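Local coordinates for L-ribulose 3-epimerase (Mesorhizobium loti, PDB 3VYL), which binds manganese and catalyses the epimerization of L-ribulose, and less efficiently of other ketoses, at the C3 position, at residues Ile4-Phe9 with Leu238-Phe243; Asp33-Ser38 with Leu59-Ser64; Gly203-Gly208 with Ile232-Asp237. One frame throughout, in Å; residues are numbered along the deposited sequence.

Interaction 1: Ile4-Phe9 with Leu238-Phe243; sequences IGIHSF and LSFESF. With MN (manganese (II) ion), chain I.
F243 presents the edge of its ring to the imidazole of H7, a T-shaped pair with planes at 90° and centroids 5.2 Å apart. F243 CZ stands 3.9 Å above the H7 plane, over the ring centre. The first torsions start both rings on their way: H7 CG lies anti to its backbone N (chi1 -161°), while F243 CG lies anti to its carbonyl carbon (chi1 -57°). F243 CE1 also packs on CB of F9. F9 in turn offers a ring face to H7, whose NE2 lies above it toward the rim. Next to these aromatics is the seam that closes the TIM barrel, where the first strand, 4-7, pairs in parallel with the last, 238-240. Three backbone hydrogen bonds join them: G5 N to L238 O at 2.8 Å, F240 N to G5 O, and H7 N to F240 O. Outside the barrel, I6 and F240 lie side by side pointing the same way. I6 CD1 meets the edge of the phenyl ring, in its plane, 3.9 Å from F240 CD2, and helix 266-292 covers both side chains. On the inner side, S239 OG lies against the backbone of G5 and hydrogen-bonds to Y204 OH. The extended side chain of E241 binds manganese through OE2 at 2.4 Å, and its OE1 accepts a hydrogen bond from the metal-bound water at 2.7 Å; E147, D180 and H206 also bind the metal.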
loop_
_atom_site.group_PDB
_atom_site.type_symbol
_atom_site.label_atom_id
_atom_site.label_comp_id
_atom_site.label_asym_id
_atom_site.label_seq_id
_atom_site.Cartn_x
_atom_site.Cartn_y
_atom_site.Cartn_z
ATOM N N ILE A 4 -19.626 -11.442 -13.749
ATOM C CA ILE A 4 -18.208 -11.344 -13.709
ATOM C C ILE A 4 -17.763 -12.026 -14.952
ATOM O O ILE A 4 -17.985 -13.180 -15.154
ATOM C CB ILE A 4 -17.644 -12.021 -12.483
ATOM C CG1 ILE A 4 -18.195 -11.334 -11.266
ATOM C CG2 ILE A 4 -16.156 -11.877 -12.431
ATOM C CD1 ILE A 4 -17.329 -11.476 -10.068
ATOM N N GLY A 5 -17.164 -11.257 -15.812
ATOM C CA GLY A 5 -16.770 -11.777 -17.111
ATOM C C GLY A 5 -15.289 -12.001 -17.335
ATOM O O GLY A 5 -14.461 -11.822 -16.439
ATOM N N ILE A 6 -14.972 -12.394 -18.562
ATOM C CA ILE A 6 -13.606 -12.628 -19.014
ATOM C C ILE A 6 -13.590 -12.344 -20.520
ATOM O O ILE A 6 -14.571 -12.595 -21.214
ATOM C CB ILE A 6 -13.158 -14.075 -18.683
ATOM C CG1 ILE A 6 -11.665 -14.282 -18.979
ATOM C CG2 ILE A 6 -14.031 -15.103 -19.400
ATOM C CD1 ILE A 6 -11.104 -15.592 -18.462
ATOM N N HIS A 7 -12.491 -11.795 -21.018
ATOM C CA HIS A 7 -12.361 -11.495 -22.439
ATOM C C HIS A 7 -12.051 -12.748 -23.212
ATOM O O HIS A 7 -11.183 -13.526 -22.820
ATOM C CB HIS A 7 -11.272 -10.460 -22.662
ATOM C CG HIS A 7 -11.359 -9.771 -23.998
ATOM N ND1 HIS A 7 -11.600 -8.451 -24.116
ATOM C CD2 HIS A 7 -11.245 -10.271 -25.293
ATOM C CE1 HIS A 7 -11.638 -8.120 -25.421
ATOM N NE2 HIS A 7 -11.421 -9.237 -26.140
ATOM N N SER A 8 -12.759 -12.954 -24.319
ATOM C CA SER A 8 -12.571 -14.152 -25.150
ATOM C C SER A 8 -11.104 -14.411 -25.477
ATOM O O SER A 8 -10.653 -15.566 -25.486
ATOM C CB SER A 8 -13.400 -14.081 -26.442
ATOM O OG SER A 8 -13.300 -12.815 -27.080
ATOM N N PHE A 9 -10.360 -13.334 -25.717
ATOM C CA PHE A 9 -8.979 -13.440 -26.169
ATOM C C PHE A 9 -8.024 -14.009 -25.133
ATOM O O PHE A 9 -6.859 -14.214 -25.440
ATOM C CB PHE A 9 -8.459 -12.106 -26.708
ATOM C CG PHE A 9 -9.130 -11.648 -27.977
ATOM C CD1 PHE A 9 -10.029 -12.467 -28.662
ATOM C CD2 PHE A 9 -8.839 -10.398 -28.505
ATOM C CE1 PHE A 9 -10.638 -12.037 -29.833
ATOM C CE2 PHE A 9 -9.444 -9.964 -29.676
ATOM C CZ PHE A 9 -10.343 -10.787 -30.341
ATOM N N LEU A 238 -18.195 -6.568 -14.622
ATOM C CA LEU A 238 -16.771 -6.324 -14.773
ATOM C C LEU A 238 -16.083 -7.583 -15.265
ATOM O O LEU A 238 -16.513 -8.697 -14.942
ATOM C CB LEU A 238 -16.142 -5.818 -13.470
ATOM C CG LEU A 238 -16.287 -6.605 -12.173
ATOM C CD1 LEU A 238 -15.248 -7.711 -12.085
ATOM C CD2 LEU A 238 -16.117 -5.632 -11.018
ATOM N N SER A 239 -15.016 -7.415 -16.039
ATOM C CA SER A 239 -14.363 -8.574 -16.634
ATOM C C SER A 239 -12.866 -8.588 -16.501
ATOM O O SER A 239 -12.224 -7.543 -16.524
ATOM C CB SER A 239 -14.737 -8.699 -18.100
ATOM O OG SER A 239 -16.069 -9.133 -18.172
ATOM N N PHE A 240 -12.335 -9.797 -16.383
ATOM C CA PHE A 240 -10.907 -10.041 -16.348
ATOM C C PHE A 240 -10.313 -9.940 -17.746
ATOM O O PHE A 240 -10.909 -10.412 -18.708
ATOM C CB PHE A 240 -10.656 -11.424 -15.757
ATOM C CG PHE A 240 -9.225 -11.866 -15.822
ATOM C CD1 PHE A 240 -8.198 -11.062 -15.308
ATOM C CD2 PHE A 240 -8.900 -13.099 -16.371
ATOM C CE1 PHE A 240 -6.882 -11.483 -15.347
ATOM C CE2 PHE A 240 -7.583 -13.516 -16.418
ATOM C CZ PHE A 240 -6.574 -12.709 -15.900
ATOM N N GLU A 241 -9.130 -9.340 -17.845
ATOM C CA GLU A 241 -8.474 -9.058 -19.130
ATOM C C GLU A 241 -6.967 -9.360 -19.003
ATOM O O GLU A 241 -6.299 -8.876 -18.091
ATOM C CB GLU A 241 -8.712 -7.587 -19.513
ATOM C CG GLU A 241 -8.561 -7.230 -20.985
ATOM C CD GLU A 241 -8.693 -5.729 -21.270
ATOM O OE1 GLU A 241 -8.663 -5.341 -22.454
ATOM O OE2 GLU A 241 -8.825 -4.912 -20.343
ATOM N N SER A 242 -6.469 -10.289 -19.797
ATOM C CA SER A 242 -5.055 -10.613 -19.874
ATOM C C SER A 242 -4.771 -11.229 -21.224
ATOM O O SER A 242 -5.500 -12.061 -21.660
ATOM C CB SER A 242 -4.713 -11.583 -18.770
ATOM O OG SER A 242 -3.356 -11.831 -18.675
ATOM N N PHE A 243 -3.700 -10.860 -21.894
ATOM C CA PHE A 243 -3.471 -11.394 -23.231
ATOM C C PHE A 243 -2.110 -12.070 -23.397
ATOM O O PHE A 243 -1.167 -11.813 -22.618
ATOM C CB PHE A 243 -3.707 -10.310 -24.294
ATOM C CG PHE A 243 -5.087 -9.679 -24.243
ATOM C CD1 PHE A 243 -6.247 -10.469 -24.292
ATOM C CD2 PHE A 243 -5.231 -8.294 -24.163
ATOM C CE1 PHE A 243 -7.511 -9.886 -24.249
ATOM C CE2 PHE A 243 -6.493 -7.710 -24.127
ATOM C CZ PHE A 243 -7.630 -8.503 -24.175
HETATM MN MN MN I . -9.653 -2.947 -21.405
HETATM O O HOH W 1 -8.382 -2.869 -23.404
#

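Interaction 2: Asp33-Ser38 with Leu59-Ser64; sequences DLIEFS and LGVAIS
E36 CG lies anti to its backbone N (chi1 -177°) and the chain stays extended beyond it, whereas S64 OG sits between its own backbone N and carbonyl carbon (chi1 67°). These settings bring the two side chains together, and S64 OG donates a 2.8 Å hydrogen bond to the anti lone pair of E36 OE2. The other carboxylate oxygen, E36 OE1, is hydrogen-bonded to Y204 OH and to NE2 of the manganese ligand H206, so S64 probably helps to position a carboxylate of the metal's second shell. The frame is a right-handed beta-alpha-beta unit of the TIM barrel: strand 34-37, helix 47-57 and strand 60-66. Five backbone hydrogen bonds hold the parallel strands in register, among them A62 N to I35 O and F37 N to A62 O, both 3.0 Å. Toward the surrounding helices, F37 and V61 cross at about a right angle, V61 CG2 coming to the ring edge 3.8 Å from F37 CD2. I63 CD1 packs 3.6 Å from F37 CB, while I35 CG1 lies above one face of the same ring, toward the rim. Helix 17-30 covers I35 and F37, and helix 78-98 covers I63. On the barrel's inner side, L34 CD2 rests against A62 CB.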
loop_
_atom_site.group_PDB
_atom_site.type_symbol
_atom_site.label_atom_id
_atom_site.label_comp_id
_atom_site.label_asym_id
_atom_site.label_seq_id
_atom_site.Cartn_x
_atom_site.Cartn_y
_atom_site.Cartn_z
ATOM N N ASP A 33 -19.286 -15.908 -15.613
ATOM C CA ASP A 33 -20.631 -15.982 -16.175
ATOM C C ASP A 33 -20.970 -14.843 -17.136
ATOM O O ASP A 33 -22.140 -14.530 -17.380
ATOM C CB ASP A 33 -21.696 -16.181 -15.086
ATOM C CG ASP A 33 -21.476 -15.292 -13.880
ATOM O OD1 ASP A 33 -21.357 -14.056 -14.065
ATOM O OD2 ASP A 33 -21.431 -15.840 -12.749
ATOM N N LEU A 34 -19.930 -14.241 -17.698
ATOM C CA LEU A 34 -20.081 -13.427 -18.898
ATOM C C LEU A 34 -18.921 -13.737 -19.847
ATOM O O LEU A 34 -17.884 -14.267 -19.416
ATOM C CB LEU A 34 -20.141 -11.945 -18.547
ATOM C CG LEU A 34 -20.381 -10.944 -19.676
ATOM C CD1 LEU A 34 -21.369 -9.879 -19.236
ATOM C CD2 LEU A 34 -19.067 -10.303 -20.111
ATOM N N ILE A 35 -19.122 -13.447 -21.133
ATOM C CA ILE A 35 -18.058 -13.518 -22.135
ATOM C C ILE A 35 -18.018 -12.226 -22.928
ATOM O O ILE A 35 -19.057 -11.698 -23.332
ATOM C CB ILE A 35 -18.176 -14.766 -23.070
ATOM C CG1 ILE A 35 -16.913 -14.955 -23.936
ATOM C CG2 ILE A 35 -19.417 -14.705 -23.956
ATOM C CD1 ILE A 35 -15.670 -15.359 -23.171
ATOM N N GLU A 36 -16.815 -11.705 -23.116
ATOM C CA GLU A 36 -16.610 -10.528 -23.936
ATOM C C GLU A 36 -15.940 -10.928 -25.248
ATOM O O GLU A 36 -14.878 -11.563 -25.259
ATOM C CB GLU A 36 -15.759 -9.512 -23.174
ATOM C CG GLU A 36 -15.509 -8.176 -23.871
ATOM C CD GLU A 36 -14.811 -7.194 -22.951
ATOM O OE1 GLU A 36 -14.793 -7.473 -21.735
ATOM O OE2 GLU A 36 -14.286 -6.158 -23.419
ATOM N N PHE A 37 -16.536 -10.537 -26.353
ATOM C CA PHE A 37 -16.015 -10.822 -27.656
ATOM C C PHE A 37 -15.577 -9.529 -28.248
ATOM O O PHE A 37 -16.231 -8.575 -28.069
ATOM C CB PHE A 37 -17.099 -11.445 -28.516
ATOM C CG PHE A 37 -17.370 -12.883 -28.208
ATOM C CD1 PHE A 37 -16.399 -13.815 -28.351
ATOM C CD2 PHE A 37 -18.593 -13.282 -27.801
ATOM C CE1 PHE A 37 -16.623 -15.117 -28.077
ATOM C CE2 PHE A 37 -18.842 -14.582 -27.537
ATOM C CZ PHE A 37 -17.854 -15.504 -27.668
ATOM N N SER A 38 -14.397 -9.493 -28.844
ATOM C CA SER A 38 -13.872 -8.333 -29.563
ATOM C C SER A 38 -14.431 -7.881 -30.891
ATOM O O SER A 38 -14.517 -6.712 -31.142
ATOM C CB SER A 38 -12.427 -8.549 -29.876
ATOM O OG SER A 38 -12.231 -8.366 -31.279
ATOM N N LEU A 59 -24.608 -17.679 -19.792
ATOM C CA LEU A 59 -23.657 -16.596 -19.875
ATOM C C LEU A 59 -24.351 -15.363 -20.416
ATOM O O LEU A 59 -25.322 -15.469 -21.157
ATOM C CB LEU A 59 -22.505 -17.011 -20.799
ATOM C CG LEU A 59 -21.233 -17.725 -20.308
ATOM C CD1 LEU A 59 -21.368 -18.440 -18.976
ATOM C CD2 LEU A 59 -20.697 -18.673 -21.373
ATOM N N GLY A 60 -23.865 -14.192 -20.017
ATOM C CA GLY A 60 -24.188 -12.936 -20.700
ATOM C C GLY A 60 -23.076 -12.637 -21.693
ATOM O O GLY A 60 -22.101 -13.390 -21.803
ATOM N N VAL A 61 -23.207 -11.531 -22.412
ATOM C CA VAL A 61 -22.241 -11.202 -23.451
ATOM C C VAL A 61 -22.071 -9.686 -23.596
ATOM O O VAL A 61 -23.031 -8.925 -23.521
ATOM C CB VAL A 61 -22.579 -11.914 -24.804
ATOM C CG1 VAL A 61 -23.954 -11.506 -25.335
ATOM C CG2 VAL A 61 -21.489 -11.686 -25.853
ATOM N N ALA A 62 -20.828 -9.256 -23.762
ATOM C CA ALA A 62 -20.548 -7.873 -24.119
ATOM C C ALA A 62 -19.646 -7.883 -25.346
ATOM O O ALA A 62 -18.902 -8.836 -25.566
ATOM C CB ALA A 62 -19.879 -7.157 -22.966
ATOM N N ILE A 63 -19.727 -6.840 -26.157
ATOM C CA ILE A 63 -18.793 -6.694 -27.253
ATOM C C ILE A 63 -17.944 -5.426 -27.075
ATOM O O ILE A 63 -18.467 -4.326 -26.825
ATOM C CB ILE A 63 -19.493 -6.688 -28.635
ATOM C CG1 ILE A 63 -20.501 -7.840 -28.765
ATOM C CG2 ILE A 63 -18.463 -6.720 -29.762
ATOM C CD1 ILE A 63 -19.904 -9.229 -28.907
ATOM N N SER A 64 -16.629 -5.598 -27.198
ATOM C CA SER A 64 -15.695 -4.491 -27.148
ATOM C C SER A 64 -14.900 -4.490 -28.425
ATOM O O SER A 64 -14.528 -5.548 -28.925
ATOM C CB SER A 64 -14.736 -4.660 -25.976
ATOM O OG SER A 64 -13.883 -5.777 -26.184
#

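Interaction 3: Gly203-Gly208 with Ile232-Asp237; sequences GYVHIG and IGYADD. With MN (manganese (II) ion), chain I.
V205 N and D237 O meet in a weak hydrogen bond, 3.4 Å long, and the unusual feature is that this carbonyl also receives a side chain from its own loop: Y234 OH donates to D237 O at 2.7 Å. The contact joins the seventh strand of the TIM barrel, 202-207, to the loop that leads from helix 222-231 into the eighth. Near its start, G233 has the positive phi of the Schellman motif that ends the helix. Y234 CG lies anti to its backbone N (chi1 179°), and the phenol passes alongside V205, the two side chains running in opposite directions with V205 CG2 4.0 Å from Y234 CZ. The hydroxyl also packs against the backbone of Y204, at 3.3 Å from Y204 CA to Y234 OH. Next to it, D237 CB meets the edge of the Y204 ring in its plane, 3.7 Å from Y204 CE2, and the D237 carboxylate is turned 90° to that ring; its OD1 accepts a hydrogen bond from R3 N. Within the loop, D236 OD1 accepts D237 N and also forms a salt bridge with K102, a lysine that hydrogen-bonds to G203 O as well. Two residues farther along the strand than Y204, H206 reaches the metal, its ND1 binding manganese at 2.2 Å.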
loop_
_atom_site.group_PDB
_atom_site.type_symbol
_atom_site.label_atom_id
_atom_site.label_comp_id
_atom_site.label_asym_id
_atom_site.label_seq_id
_atom_site.Cartn_x
_atom_site.Cartn_y
_atom_site.Cartn_z
ATOM N N GLY A 203 -20.249 2.304 -16.667
ATOM C CA GLY A 203 -21.026 1.247 -17.302
ATOM C C GLY A 203 -20.368 -0.116 -17.354
ATOM O O GLY A 203 -21.051 -1.138 -17.478
ATOM N N TYR A 204 -19.043 -0.152 -17.259
ATOM C CA TYR A 204 -18.320 -1.420 -17.384
ATOM C C TYR A 204 -16.900 -1.293 -16.825
ATOM O O TYR A 204 -16.304 -0.205 -16.855
ATOM C CB TYR A 204 -18.306 -1.831 -18.863
ATOM C CG TYR A 204 -17.979 -3.274 -19.178
ATOM C CD1 TYR A 204 -17.050 -3.580 -20.172
ATOM C CD2 TYR A 204 -18.612 -4.332 -18.513
ATOM C CE1 TYR A 204 -16.745 -4.891 -20.495
ATOM C CE2 TYR A 204 -18.307 -5.648 -18.822
ATOM C CZ TYR A 204 -17.373 -5.923 -19.820
ATOM O OH TYR A 204 -17.044 -7.226 -20.144
ATOM N N VAL A 205 -16.355 -2.395 -16.313
ATOM C CA VAL A 205 -14.997 -2.380 -15.754
ATOM C C VAL A 205 -14.138 -3.544 -16.250
ATOM O O VAL A 205 -14.590 -4.695 -16.270
ATOM C CB VAL A 205 -15.014 -2.369 -14.199
ATOM C CG1 VAL A 205 -13.637 -2.697 -13.632
ATOM C CG2 VAL A 205 -15.510 -1.026 -13.676
ATOM N N HIS A 206 -12.900 -3.244 -16.640
ATOM C CA HIS A 206 -11.910 -4.293 -16.880
ATOM C C HIS A 206 -10.976 -4.428 -15.720
ATOM O O HIS A 206 -10.329 -3.465 -15.314
ATOM C CB HIS A 206 -11.092 -4.007 -18.129
ATOM C CG HIS A 206 -11.737 -4.459 -19.417
ATOM N ND1 HIS A 206 -11.449 -3.886 -20.605
ATOM C CD2 HIS A 206 -12.676 -5.457 -19.676
ATOM C CE1 HIS A 206 -12.167 -4.486 -21.576
ATOM N NE2 HIS A 206 -12.922 -5.442 -21.005
ATOM N N ILE A 207 -10.893 -5.631 -15.176
ATOM C CA ILE A 207 -9.882 -5.967 -14.197
ATOM C C ILE A 207 -8.663 -6.536 -14.927
ATOM O O ILE A 207 -8.753 -7.554 -15.604
ATOM C CB ILE A 207 -10.436 -6.970 -13.161
ATOM C CG1 ILE A 207 -11.602 -6.339 -12.391
ATOM C CG2 ILE A 207 -9.356 -7.444 -12.195
ATOM C CD1 ILE A 207 -11.301 -5.015 -11.711
ATOM N N GLY A 208 -7.529 -5.858 -14.797
ATOM C CA GLY A 208 -6.284 -6.303 -15.400
ATOM C C GLY A 208 -5.126 -5.804 -14.567
ATOM O O GLY A 208 -5.160 -4.686 -14.088
ATOM N N ILE A 232 -18.976 3.112 -3.869
ATOM C CA ILE A 232 -19.924 3.745 -4.790
ATOM C C ILE A 232 -21.111 2.825 -5.096
ATOM O O ILE A 232 -22.001 3.207 -5.847
ATOM C CB ILE A 232 -19.264 4.225 -6.124
ATOM C CG1 ILE A 232 -18.665 3.055 -6.915
ATOM C CG2 ILE A 232 -18.207 5.286 -5.869
ATOM C CD1 ILE A 232 -18.586 3.300 -8.405
ATOM N N GLY A 233 -21.115 1.620 -4.515
ATOM C CA GLY A 233 -22.187 0.636 -4.739
ATOM C C GLY A 233 -22.342 0.244 -6.205
ATOM O O GLY A 233 -23.446 0.285 -6.759
ATOM N N TYR A 234 -21.228 -0.126 -6.836
ATOM C CA TYR A 234 -21.217 -0.485 -8.244
ATOM C C TYR A 234 -21.872 -1.847 -8.422
ATOM O O TYR A 234 -21.448 -2.835 -7.825
ATOM C CB TYR A 234 -19.789 -0.471 -8.790
ATOM C CG TYR A 234 -19.673 -0.860 -10.246
ATOM C CD1 TYR A 234 -19.946 0.061 -11.261
ATOM C CD2 TYR A 234 -19.289 -2.153 -10.613
ATOM C CE1 TYR A 234 -19.836 -0.300 -12.595
ATOM C CE2 TYR A 234 -19.176 -2.517 -11.938
ATOM C CZ TYR A 234 -19.443 -1.589 -12.919
ATOM O OH TYR A 234 -19.329 -1.951 -14.239
ATOM N N ALA A 235 -22.924 -1.885 -9.231
ATOM C CA ALA A 235 -23.753 -3.086 -9.314
ATOM C C ALA A 235 -23.837 -3.654 -10.722
ATOM O O ALA A 235 -24.811 -4.315 -11.066
ATOM C CB ALA A 235 -25.144 -2.794 -8.776
ATOM N N ASP A 236 -22.808 -3.396 -11.523
ATOM C CA ASP A 236 -22.810 -3.763 -12.934
ATOM C C ASP A 236 -21.664 -4.726 -13.245
ATOM O O ASP A 236 -20.945 -5.164 -12.344
ATOM C CB ASP A 236 -22.757 -2.511 -13.820
ATOM C CG ASP A 236 -23.667 -2.613 -15.034
ATOM O OD1 ASP A 236 -23.780 -3.716 -15.623
ATOM O OD2 ASP A 236 -24.274 -1.590 -15.406
ATOM N N ASP A 237 -21.510 -5.071 -14.519
ATOM C CA ASP A 237 -20.547 -6.092 -14.931
ATOM C C ASP A 237 -19.090 -5.616 -14.866
ATOM O O ASP A 237 -18.788 -4.425 -15.035
ATOM C CB ASP A 237 -20.846 -6.579 -16.356
ATOM C CG ASP A 237 -22.255 -7.127 -16.518
ATOM O OD1 ASP A 237 -22.774 -7.803 -15.599
ATOM O OD2 ASP A 237 -22.834 -6.893 -17.600
HETATM MN MN MN I . -9.653 -2.947 -21.405
HETATM O O HOH W 1 -8.382 -2.869 -23.404
#

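All three contacts belong to one closed eight-stranded barrel. Interaction 1 joins its first and last strands, and the other two are nested inside the long chain loop it closes: interaction 2 comes first, interaction 3 later. The centre of interaction 1 lies about 8 Å from that of interaction 2 and about 12 Å from that of interaction 3; the centres of the latter two are about 14 Å apart. Strand 4-7 neighbours strand 34-37, with S8 N probably bonded to E36 O, while strand 238-240 neighbours strand 202-207, S239 N and O probably bonding V205 O and I207 N. The barrel thus brings E241 and H206, from neighbouring strands, onto one manganese ion, with E36 of interaction 2 probably bonded to H206 in the shell behind.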